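Long-range contact in FprA (Mycobacterium tuberculosis, PDB 1LQT), which transfers electrons between NADPH and ferredoxin using a bound FAD, and may supply electrons to P450 systems: residues A106-L112 with R320-G326. Numbering follows the deposited sequence.
Sequences AQSDRML and RSVGYRG. With ODP (4-oxo-nicotinamide-adenine dinucleotide phosphate), chain I; ACT (acetate ion), chain C.
A classic beta bulge opens the short antiparallel ribbon: Gln-107 and Ser-108 both lie opposite Arg-325. The segments run 140° apart. Ser-108 N donates to Arg-325 O (2.9 Å) and Arg-325 N to Ser-108 O (2.8 Å), which makes this the hydrogen-bonded pair. Asp-109 and Tyr-324 follow as the non-hydrogen-bonded pair, CA to CA 4.4 Å. Beyond it, Arg-110 N reaches Gly-323 O at 2.9 Å, nearly linear at 172°. Gly-323 has phi/psi 113/146°, where a CB would jam against the preceding carbonyl and crowd Arg-110 CD. One water ties the diverging ends, receiving from Val-322 N (3.0 Å) and lying 2.8 Å from both Arg-110 O and Gly-323 O.

Asp-109 (chi1 p) turns its carboxylate to Arg-320, whose NH2 and NE lie 2.7 and 3.0 Å from OD1 in a salt bridge; Leu-112 CD2 packs on Val-322 CG1 at 3.9 Å. Arg-110 points its CB toward the other segment and bends at chi3 (p), bringing NH1 to Val-322 O (2.9 Å) and N7A of the ODP adenine (3.0 Å), while NH2 binds an acetate O at 2.9 Å. The side chain of Arg-325 leads away to a salt bridge with Asp-336.

Gln-107 and Tyr-324 touch FAD, whereas Arg-110 and 321-323 line the ODP pocket. Segment 106-112 leads from strand 99-102 of the FAD-side sheet to strand 122-124 of the NADP-side sheet, and 320-326 leaves strand 317-320 of the latter, so the paired strands lie where the chain passes between the two Rossmann-type domains, as in two-dinucleotide-binding-domain flavoproteins of the pyridine nucleotide-disulphide oxidoreductase fold.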
loop_
_atom_site.group_PDB
_atom_site.type_symbol
_atom_site.label_atom_id
_atom_site.label_comp_id
_atom_site.label_asym_id
_atom_site.label_seq_id
_atom_site.Cartn_x
_atom_site.Cartn_y
_atom_site.Cartn_z
ATOM N N ALA A 106 5.945 -1.561 2.525
ATOM C CA ALA A 106 6.318 -2.533 1.517
ATOM C C ALA A 106 6.346 -1.783 0.197
ATOM O O ALA A 106 5.300 -1.482 -0.396
ATOM C CB ALA A 106 5.302 -3.692 1.501
ATOM N N GLN A 107 7.539 -1.443 -0.269
ATOM C CA GLN A 107 7.695 -0.526 -1.399
ATOM C C GLN A 107 7.765 -1.172 -2.770
ATOM O O GLN A 107 7.743 -0.460 -3.768
ATOM C CB GLN A 107 8.912 0.359 -1.169
ATOM C CG GLN A 107 8.817 1.273 0.030
ATOM C CD GLN A 107 7.585 2.145 0.002
ATOM O OE1 GLN A 107 7.344 2.833 -0.997
ATOM N NE2 GLN A 107 6.810 2.113 1.057
ATOM N N SER A 108 7.808 -2.495 -2.824
ATOM C CA SER A 108 7.883 -3.205 -4.089
ATOM C C SER A 108 6.739 -4.207 -4.174
ATOM O O SER A 108 5.780 -4.155 -3.435
ATOM C CB SER A 108 9.258 -3.845 -4.236
ATOM O OG SER A 108 9.459 -4.377 -5.524
ATOM N N ASP A 109 6.855 -5.111 -5.138
ATOM C CA ASP A 109 5.783 -6.039 -5.493
ATOM C C ASP A 109 6.252 -7.480 -5.438
ATOM O O ASP A 109 7.409 -7.806 -5.681
ATOM C CB ASP A 109 5.271 -5.804 -6.925
ATOM C CG ASP A 109 6.311 -6.053 -7.979
ATOM O OD1 ASP A 109 6.268 -7.087 -8.660
ATOM O OD2 ASP A 109 7.210 -5.200 -8.118
ATOM N N ARG A 110 5.302 -8.361 -5.171
ATOM C CA ARG A 110 5.494 -9.794 -5.390
ATOM C C ARG A 110 5.307 -10.100 -6.874
ATOM O O ARG A 110 4.400 -9.605 -7.553
ATOM C CB ARG A 110 4.517 -10.598 -4.573
ATOM C CG ARG A 110 4.744 -10.516 -3.081
ATOM C CD ARG A 110 3.935 -11.497 -2.284
ATOM N NE ARG A 110 4.389 -12.870 -2.506
ATOM C CZ ARG A 110 3.775 -13.787 -3.241
ATOM N NH1 ARG A 110 2.703 -13.522 -3.947
ATOM N NH2 ARG A 110 4.306 -15.001 -3.315
ATOM N N MET A 111 6.163 -10.972 -7.359
ATOM C CA MET A 111 6.139 -11.448 -8.733
ATOM C C MET A 111 5.444 -12.783 -8.862
ATOM O O MET A 111 5.357 -13.537 -7.903
ATOM C CB MET A 111 7.553 -11.473 -9.300
ATOM C CG MET A 111 8.098 -10.080 -9.452
ATOM S SD MET A 111 9.782 -10.080 -10.086
ATOM C CE MET A 111 9.619 -10.936 -11.582
ATOM N N LEU A 112 4.961 -13.039 -10.079
ATOM C CA LEU A 112 4.386 -14.329 -10.420
ATOM C C LEU A 112 5.442 -15.392 -10.718
ATOM O O LEU A 112 5.187 -16.582 -10.580
ATOM C CB LEU A 112 3.515 -14.176 -11.667
ATOM C CG LEU A 112 2.331 -13.235 -11.532
ATOM C CD1 LEU A 112 1.740 -12.967 -12.895
ATOM C CD2 LEU A 112 1.310 -13.777 -10.597
ATOM N N ARG A 320 -0.498 -7.771 -12.142
ATOM C CA ARG A 320 -0.405 -8.733 -11.049
ATOM C C ARG A 320 -0.677 -8.008 -9.737
ATOM O O ARG A 320 0.052 -7.098 -9.361
ATOM C CB ARG A 320 0.923 -9.485 -11.031
ATOM C CG ARG A 320 2.163 -8.630 -10.801
ATOM C CD ARG A 320 3.436 -9.439 -10.789
ATOM N NE ARG A 320 4.603 -8.592 -10.643
ATOM C CZ ARG A 320 5.206 -7.988 -11.645
ATOM N NH1 ARG A 320 4.782 -8.064 -12.901
ATOM N NH2 ARG A 320 6.287 -7.268 -11.400
ATOM N N SER A 321 -1.735 -8.414 -9.054
ATOM C CA SER A 321 -2.070 -7.903 -7.726
ATOM C C SER A 321 -1.946 -9.045 -6.741
ATOM O O SER A 321 -2.913 -9.491 -6.140
ATOM C CB SER A 321 -3.448 -7.235 -7.725
ATOM O OG SER A 321 -3.629 -6.550 -6.503
ATOM N N VAL A 322 -0.722 -9.519 -6.607
ATOM C CA VAL A 322 -0.440 -10.694 -5.803
ATOM C C VAL A 322 0.329 -10.347 -4.552
ATOM O O VAL A 322 0.990 -11.197 -3.956
ATOM C CB VAL A 322 0.145 -11.853 -6.611
ATOM C CG1 VAL A 322 -0.817 -12.251 -7.699
ATOM C CG2 VAL A 322 1.522 -11.533 -7.211
ATOM N N GLY A 323 0.220 -9.094 -4.148
ATOM C CA GLY A 323 0.795 -8.594 -2.911
ATOM C C GLY A 323 1.897 -7.601 -3.133
ATOM O O GLY A 323 2.644 -7.660 -4.104
ATOM N N TYR A 324 1.957 -6.659 -2.206
ATOM C CA TYR A 324 3.104 -5.765 -2.073
ATOM C C TYR A 324 4.248 -6.579 -1.413
ATOM O O TYR A 324 4.034 -7.683 -0.953
ATOM C CB TYR A 324 2.729 -4.531 -1.252
ATOM C CG TYR A 324 1.971 -3.481 -2.050
ATOM C CD1 TYR A 324 0.824 -3.763 -2.795
ATOM C CD2 TYR A 324 2.403 -2.168 -2.033
ATOM C CE1 TYR A 324 0.184 -2.773 -3.533
ATOM C CE2 TYR A 324 1.754 -1.158 -2.761
ATOM C CZ TYR A 324 0.667 -1.468 -3.516
ATOM O OH TYR A 324 0.002 -0.529 -4.259
ATOM N N ARG A 325 5.432 -5.989 -1.334
ATOM C CA ARG A 325 6.612 -6.662 -0.845
ATOM C C ARG A 325 7.597 -5.648 -0.296
ATOM O O ARG A 325 7.869 -4.643 -0.916
ATOM C CB ARG A 325 7.254 -7.478 -1.978
ATOM C CG ARG A 325 8.468 -8.260 -1.582
ATOM C CD ARG A 325 8.912 -9.187 -2.694
ATOM N NE ARG A 325 10.294 -9.600 -2.530
ATOM C CZ ARG A 325 10.735 -10.436 -1.606
ATOM N NH1 ARG A 325 9.900 -11.059 -0.777
ATOM N NH2 ARG A 325 12.041 -10.638 -1.515
ATOM N N GLY A 326 8.172 -5.959 0.855
ATOM C CA GLY A 326 9.199 -5.119 1.433
ATOM C C GLY A 326 10.468 -5.132 0.610
ATOM O O GLY A 326 10.744 -6.067 -0.137
HETATM O O1X ODP I . -4.252 -17.902 -2.720
HETATM P P2B ODP I . -3.941 -16.636 -1.982
HETATM O O2X ODP I . -4.921 -16.307 -0.875
HETATM O O3X ODP I . -2.504 -16.569 -1.490
HETATM O O2B ODP I . -4.120 -15.508 -3.121
HETATM C C2B ODP I . -3.568 -14.200 -2.999
HETATM C C3B ODP I . -4.564 -13.107 -2.693
HETATM O O3B ODP I . -5.770 -13.326 -3.410
HETATM C C1B ODP I . -3.042 -13.769 -4.319
HETATM N N9A ODP I . -1.824 -14.389 -4.778
HETATM C C8A ODP I . -0.595 -14.410 -4.167
HETATM N N7A ODP I . 0.313 -15.017 -4.908
HETATM C C5A ODP I . -0.330 -15.411 -6.058
HETATM C C4A ODP I . -1.669 -15.025 -5.968
HETATM N N3A ODP I . -2.606 -15.230 -6.927
HETATM C C2A ODP I . -2.145 -15.878 -8.011
HETATM N N1A ODP I . -0.855 -16.280 -8.190
HETATM C C6A ODP I . 0.069 -16.049 -7.210
HETATM N N6A ODP I . 1.335 -16.405 -7.467
HETATM O O4B ODP I . -2.824 -12.381 -4.142
HETATM C C4B ODP I . -3.865 -11.884 -3.288
HETATM C C5B ODP I . -3.260 -10.981 -2.253
HETATM O O5B ODP I . -4.316 -10.369 -1.549
HETATM P PA ODP I . -3.995 -9.549 -0.218
HETATM O O1A ODP I . -5.269 -9.119 0.353
HETATM O O2A ODP I . -3.057 -10.289 0.651
HETATM O O3 ODP I . -3.142 -8.321 -0.780
HETATM P PN ODP I . -3.559 -6.925 -1.507
HETATM O O1N ODP I . -4.720 -7.118 -2.403
HETATM O O2N ODP I . -2.275 -6.422 -2.037
HETATM O O5D ODP I . -4.064 -6.036 -0.307
HETATM C C5D ODP I . -3.118 -5.664 0.729
HETATM C C4D ODP I . -3.897 -5.253 1.960
HETATM O O4D ODP I . -4.488 -3.967 1.815
HETATM C C1D ODP I . -5.886 -4.058 2.096
HETATM C C2D ODP I . -6.225 -5.473 1.885
HETATM O O2D ODP I . -7.467 -5.864 2.346
HETATM C C3D ODP I . -5.017 -6.227 2.302
HETATM O O3D ODP I . -5.089 -6.437 3.697
HETATM N N1N ODP I . -6.631 -3.032 1.455
HETATM C C2N ODP I . -7.878 -2.684 2.023
HETATM C C3N ODP I . -8.774 -2.026 1.249
HETATM C C7N ODP I . -10.104 -1.741 1.961
HETATM N N7N ODP I . -11.005 -1.122 1.244
HETATM O O7N ODP I . -10.232 -2.134 3.142
HETATM C C4N ODP I . -8.560 -1.696 -0.098
HETATM O O99 ODP I . -9.424 -1.138 -0.841
HETATM C C5N ODP I . -7.265 -2.092 -0.668
HETATM C C6N ODP I . -6.324 -2.779 0.131
HETATM C C ACT C . 4.029 -15.930 -6.434
HETATM O O ACT C . 3.481 -16.644 -5.505
HETATM O OXT ACT C . 5.092 -16.329 -7.015
HETATM C CH3 ACT C . 3.440 -14.633 -6.834
HETATM O O HOH W 1 2.034 -8.237 -6.797
#